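PDB 6VBK: Lon211 from Mycobacterium tuberculosis, which is the N-terminal domain of the ATP-dependent Lon protease, and probably takes part in recognising and binding protein substrates for degradation. Local coordinates for residues 170-175 against 197-202; 23-28 against 187-192. One frame throughout, in Å; residues are numbered along the deposited sequence.

Contact 1 (170-175 against 197-202); sequences TLADNS and ERLELV
Arg198 of helix 195-207 reaches toward helix 168-173 and passes beside Ala172. From CB, its CG stands anti to the carbonyl carbon. The chain then bends about the CG-CD bond (chi3 -50°). CD passes 4.1 Å from OD1 of Asp173. NE comes next, with Ala172 CB 4.0 Å away near the edge of the guanidinium. Asp173 lies over one face of that group, its carboxylate plane 19° from the guanidinium plane. Asp173 OD1 is 3.4 Å from Arg198 NE, and Asp173 OD2 is 3.6 Å from Arg198 NH2. OD1 lies well out of the guanidinium plane and no N-H of Arg198 points at it, so the salt bridge rests on charge alone. At the tip, NH2 bonds to Ser169 OG and NH1 to the carbonyl O of Thr192. Asp173 OD1 has a second salt bridge, to Arg105.

Beside the ion pair the contact is made by carbon atoms. Leu199 CD2 packs 3.9 Å from Ala172 CB, and Val202 CG2 meets Ser175 CB at 4.1 Å. Ser175 OG bonds to Ala172 O (2.6 Å), nearly along the C=O axis. Between two arginines the buried carboxylate probably stays ionised and offsets part of their charge, where their NH1 groups come close.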
# COMPACT_ATOMS: atom_id res chain seq x y z
N THR B 170 7.00 12.67 -19.58
CA THR B 170 8.11 12.03 -20.29
C THR B 170 9.07 13.07 -20.85
O THR B 170 10.29 12.86 -20.84
CB THR B 170 7.56 11.15 -21.41
OG1 THR B 170 6.61 10.22 -20.88
CG2 THR B 170 8.69 10.38 -22.08
N LEU B 171 8.54 14.20 -21.32
CA LEU B 171 9.39 15.27 -21.84
C LEU B 171 10.30 15.83 -20.75
O LEU B 171 11.49 16.08 -20.99
CB LEU B 171 8.53 16.38 -22.43
CG LEU B 171 9.24 17.67 -22.84
CD1 LEU B 171 10.21 17.42 -23.99
CD2 LEU B 171 8.23 18.74 -23.21
N ALA B 172 9.76 16.04 -19.55
CA ALA B 172 10.57 16.58 -18.46
C ALA B 172 11.62 15.57 -18.00
O ALA B 172 12.77 15.94 -17.73
CB ALA B 172 9.68 17.00 -17.30
N ASP B 173 11.24 14.29 -17.91
CA ASP B 173 12.17 13.26 -17.45
C ASP B 173 13.25 12.94 -18.47
O ASP B 173 14.24 12.29 -18.10
CB ASP B 173 11.39 11.99 -17.10
CG ASP B 173 10.63 12.13 -15.79
OD1 ASP B 173 11.06 12.94 -14.94
OD2 ASP B 173 9.62 11.42 -15.62
N ASN B 174 13.11 13.37 -19.73
CA ASN B 174 14.17 13.17 -20.70
C ASN B 174 15.39 14.04 -20.42
O ASN B 174 16.44 13.82 -21.03
CB ASN B 174 13.65 13.43 -22.12
CG ASN B 174 14.55 12.84 -23.19
OD1 ASN B 174 15.38 13.54 -23.77
ND2 ASN B 174 14.38 11.55 -23.46
N SER B 175 15.27 15.02 -19.52
CA SER B 175 16.40 15.85 -19.13
C SER B 175 17.49 15.07 -18.40
O SER B 175 18.59 15.60 -18.22
CB SER B 175 15.92 17.00 -18.25
OG SER B 175 15.22 16.52 -17.11
N GLU B 197 5.27 21.16 -11.65
CA GLU B 197 6.44 21.63 -10.92
C GLU B 197 7.73 21.30 -11.67
O GLU B 197 8.63 22.15 -11.77
CB GLU B 197 6.47 21.04 -9.52
CG GLU B 197 5.39 21.55 -8.58
CD GLU B 197 5.44 20.87 -7.23
OE1 GLU B 197 5.03 19.69 -7.14
OE2 GLU B 197 5.90 21.50 -6.25
N ARG B 198 7.84 20.08 -12.19
CA ARG B 198 9.08 19.66 -12.85
C ARG B 198 9.36 20.51 -14.08
O ARG B 198 10.47 21.02 -14.26
CB ARG B 198 9.01 18.18 -13.22
CG ARG B 198 9.02 17.24 -12.04
CD ARG B 198 9.62 15.90 -12.44
NE ARG B 198 9.03 15.37 -13.66
CZ ARG B 198 7.91 14.65 -13.69
NH1 ARG B 198 7.27 14.36 -12.57
NH2 ARG B 198 7.45 14.20 -14.85
N LEU B 199 8.36 20.65 -14.96
CA LEU B 199 8.52 21.50 -16.14
C LEU B 199 8.89 22.92 -15.73
O LEU B 199 9.83 23.51 -16.26
CB LEU B 199 7.25 21.48 -16.98
CG LEU B 199 6.97 20.20 -17.77
CD1 LEU B 199 5.54 20.17 -18.27
CD2 LEU B 199 7.95 20.08 -18.93
N GLU B 200 8.15 23.47 -14.76
CA GLU B 200 8.47 24.78 -14.21
C GLU B 200 9.84 24.81 -13.55
O GLU B 200 10.46 25.88 -13.48
CB GLU B 200 7.36 25.19 -13.24
CG GLU B 200 5.99 25.45 -13.84
CD GLU B 200 4.96 25.78 -12.77
OE1 GLU B 200 5.27 25.61 -11.58
OE2 GLU B 200 3.83 26.18 -13.12
N LEU B 201 10.35 23.66 -13.09
CA LEU B 201 11.71 23.60 -12.58
C LEU B 201 12.73 23.55 -13.71
O LEU B 201 13.70 24.32 -13.71
CB LEU B 201 11.88 22.37 -11.68
CG LEU B 201 11.42 22.48 -10.22
CD1 LEU B 201 11.33 21.11 -9.58
CD2 LEU B 201 12.36 23.38 -9.44
N VAL B 202 12.54 22.66 -14.68
CA VAL B 202 13.54 22.47 -15.72
C VAL B 202 13.54 23.63 -16.71
O VAL B 202 14.58 23.93 -17.32
CB VAL B 202 13.33 21.11 -16.43
CG1 VAL B 202 12.01 21.11 -17.20
CG2 VAL B 202 14.50 20.79 -17.35

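Contact 2 (23-28 against 187-192); sequences VVLPGM and IEVLET
Leu190, Val23 and Leu25 carry most of this contact, in which the loop 23-28 packs against the last turn of helix 183-191. No hydrogen bond crosses between the two segments.

Leu190 gives up the most surface. Its CG stands anti to the backbone N (chi1 -180°). CD2 meets Val23 CG1 at 4.0 Å, while CD1 and CB both face Leu25 CD2, CB at 3.6 Å. That methyl of Leu25 also rests over the helix backbone, 3.8 Å from Leu190 CA. Both pairs of side chains cross obliquely.

Val23 points toward the helix and splits its two methyls between two residues one turn apart. CG1, anti to the backbone N, takes Leu190. CG2, beside the backbone N, touches Ile187 CG1 at 3.6 Å. There the side chains cross at about a right angle. Pro70 of strand 65-70 touches Val23, Ile187 and Leu190 alike.

In Leu25, CD1 is anti to CA (chi2 178°) and meets Val189 CG1 at 3.7 Å, again at about a right angle. The other methyl, CD2, rests on Leu190. The leucine therefore spans two successive helix residues.

Leu25 also begins a type II turn that ends at Met28, closed by Met28 N to Leu25 O (3.1 Å). Gly27 takes the third place with positive phi (95°). Leu25 N makes a weak bond to Met28 SD.

The helix end has a polar link to the sheet: Arg105 of strand 96-112 bonds to the carbonyl oxygens of Val189 and Leu190. The loop has its own, from Val24 O to Thr81 OG1. Between loop and helix the joint is thus purely apolar, resting on the fit of branched side chains and the burial of their methyls.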
# COMPACT_ATOMS: atom_id res chain seq x y z
N VAL B 23 21.53 9.97 -12.66
CA VAL B 23 20.18 9.66 -12.11
C VAL B 23 19.34 9.07 -13.25
O VAL B 23 19.27 9.70 -14.32
CB VAL B 23 19.52 10.92 -11.53
CG1 VAL B 23 18.04 10.70 -11.24
CG2 VAL B 23 20.25 11.41 -10.29
N VAL B 24 18.71 7.92 -13.00
CA VAL B 24 17.84 7.28 -14.03
C VAL B 24 16.40 7.72 -13.76
O VAL B 24 15.85 7.36 -12.70
CB VAL B 24 17.98 5.75 -14.02
CG1 VAL B 24 17.08 5.11 -15.06
CG2 VAL B 24 19.42 5.33 -14.22
N LEU B 25 15.82 8.50 -14.68
CA LEU B 25 14.45 8.96 -14.53
C LEU B 25 13.50 8.05 -15.29
O LEU B 25 13.92 7.31 -16.18
CB LEU B 25 14.33 10.40 -15.05
CG LEU B 25 15.16 11.45 -14.30
CD1 LEU B 25 15.00 12.82 -14.94
CD2 LEU B 25 14.76 11.49 -12.84
N PRO B 26 12.21 8.07 -14.95
CA PRO B 26 11.24 7.27 -15.71
C PRO B 26 11.25 7.65 -17.18
O PRO B 26 11.30 8.83 -17.54
CB PRO B 26 9.91 7.61 -15.05
CG PRO B 26 10.27 7.98 -13.65
CD PRO B 26 11.60 8.68 -13.75
N GLY B 27 11.22 6.64 -18.04
CA GLY B 27 11.29 6.84 -19.47
C GLY B 27 12.67 6.73 -20.07
O GLY B 27 12.80 6.73 -21.30
N MET B 28 13.72 6.65 -19.25
CA MET B 28 15.08 6.55 -19.74
C MET B 28 15.52 5.09 -19.82
O MET B 28 15.02 4.23 -19.09
CB MET B 28 16.05 7.32 -18.84
CG MET B 28 15.82 8.83 -18.81
SD MET B 28 16.86 9.66 -17.59
CE MET B 28 18.50 9.21 -18.15
N ILE B 187 18.23 14.80 -9.23
CA ILE B 187 17.58 14.17 -8.09
C ILE B 187 16.31 14.92 -7.72
O ILE B 187 15.29 14.30 -7.36
CB ILE B 187 18.56 14.08 -6.90
CG1 ILE B 187 19.70 13.11 -7.21
CG2 ILE B 187 17.83 13.65 -5.63
CD1 ILE B 187 20.89 13.24 -6.28
N GLU B 188 16.33 16.25 -7.83
CA GLU B 188 15.13 17.03 -7.57
C GLU B 188 14.06 16.78 -8.62
O GLU B 188 12.86 16.81 -8.31
CB GLU B 188 15.47 18.52 -7.50
CG GLU B 188 14.35 19.37 -6.91
CD GLU B 188 14.71 20.84 -6.85
OE1 GLU B 188 13.79 21.66 -6.60
OE2 GLU B 188 15.89 21.18 -7.03
N VAL B 189 14.47 16.54 -9.87
CA VAL B 189 13.51 16.10 -10.89
C VAL B 189 12.92 14.76 -10.49
O VAL B 189 11.71 14.54 -10.61
CB VAL B 189 14.18 16.05 -12.27
CG1 VAL B 189 13.18 15.62 -13.33
CG2 VAL B 189 14.80 17.39 -12.62
N LEU B 190 13.76 13.85 -10.01
CA LEU B 190 13.27 12.57 -9.50
C LEU B 190 12.42 12.77 -8.26
O LEU B 190 11.54 11.95 -7.97
CB LEU B 190 14.45 11.65 -9.21
CG LEU B 190 14.17 10.25 -8.66
CD1 LEU B 190 13.25 9.49 -9.60
CD2 LEU B 190 15.47 9.50 -8.46
N GLU B 191 12.63 13.90 -7.58
CA GLU B 191 11.92 14.22 -6.31
C GLU B 191 10.50 14.76 -6.52
O GLU B 191 9.61 14.30 -5.80
CB GLU B 191 12.72 15.26 -5.51
CG GLU B 191 11.93 15.88 -4.38
CD GLU B 191 12.40 17.24 -3.91
OE1 GLU B 191 11.54 18.12 -3.69
OE2 GLU B 191 13.62 17.42 -3.75
N THR B 192 10.28 15.65 -7.49
CA THR B 192 8.92 16.26 -7.61
C THR B 192 8.01 15.45 -8.55
O THR B 192 8.23 15.48 -9.77
CB THR B 192 9.02 17.74 -7.99
OG1 THR B 192 9.71 17.87 -9.23
CG2 THR B 192 9.69 18.57 -6.92

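The centres of the two contacts lie about 9 Å apart, and the contacts touch. Along the chain the segments alternate: 23-28, 170-175, 187-192, 197-202. Three successive helices, 168-173, 183-191 and 195-207, supply contact 1 and the helical side of contact 2. The loop 23-28 comes from between strands 9-19 and 29-33 of the mixed sheet. Contact 2 therefore joins the helices to the sheet, while contact 1 packs helix 168-173 on helix 195-207 further from the chain centre. Helix 183-191 lies between the other two in sequence and touches both through Val189, and Asp173 CB packs 3.2 Å from Pro26 O. The early strands and the late helices are thus held together within the Lon substrate-binding domain.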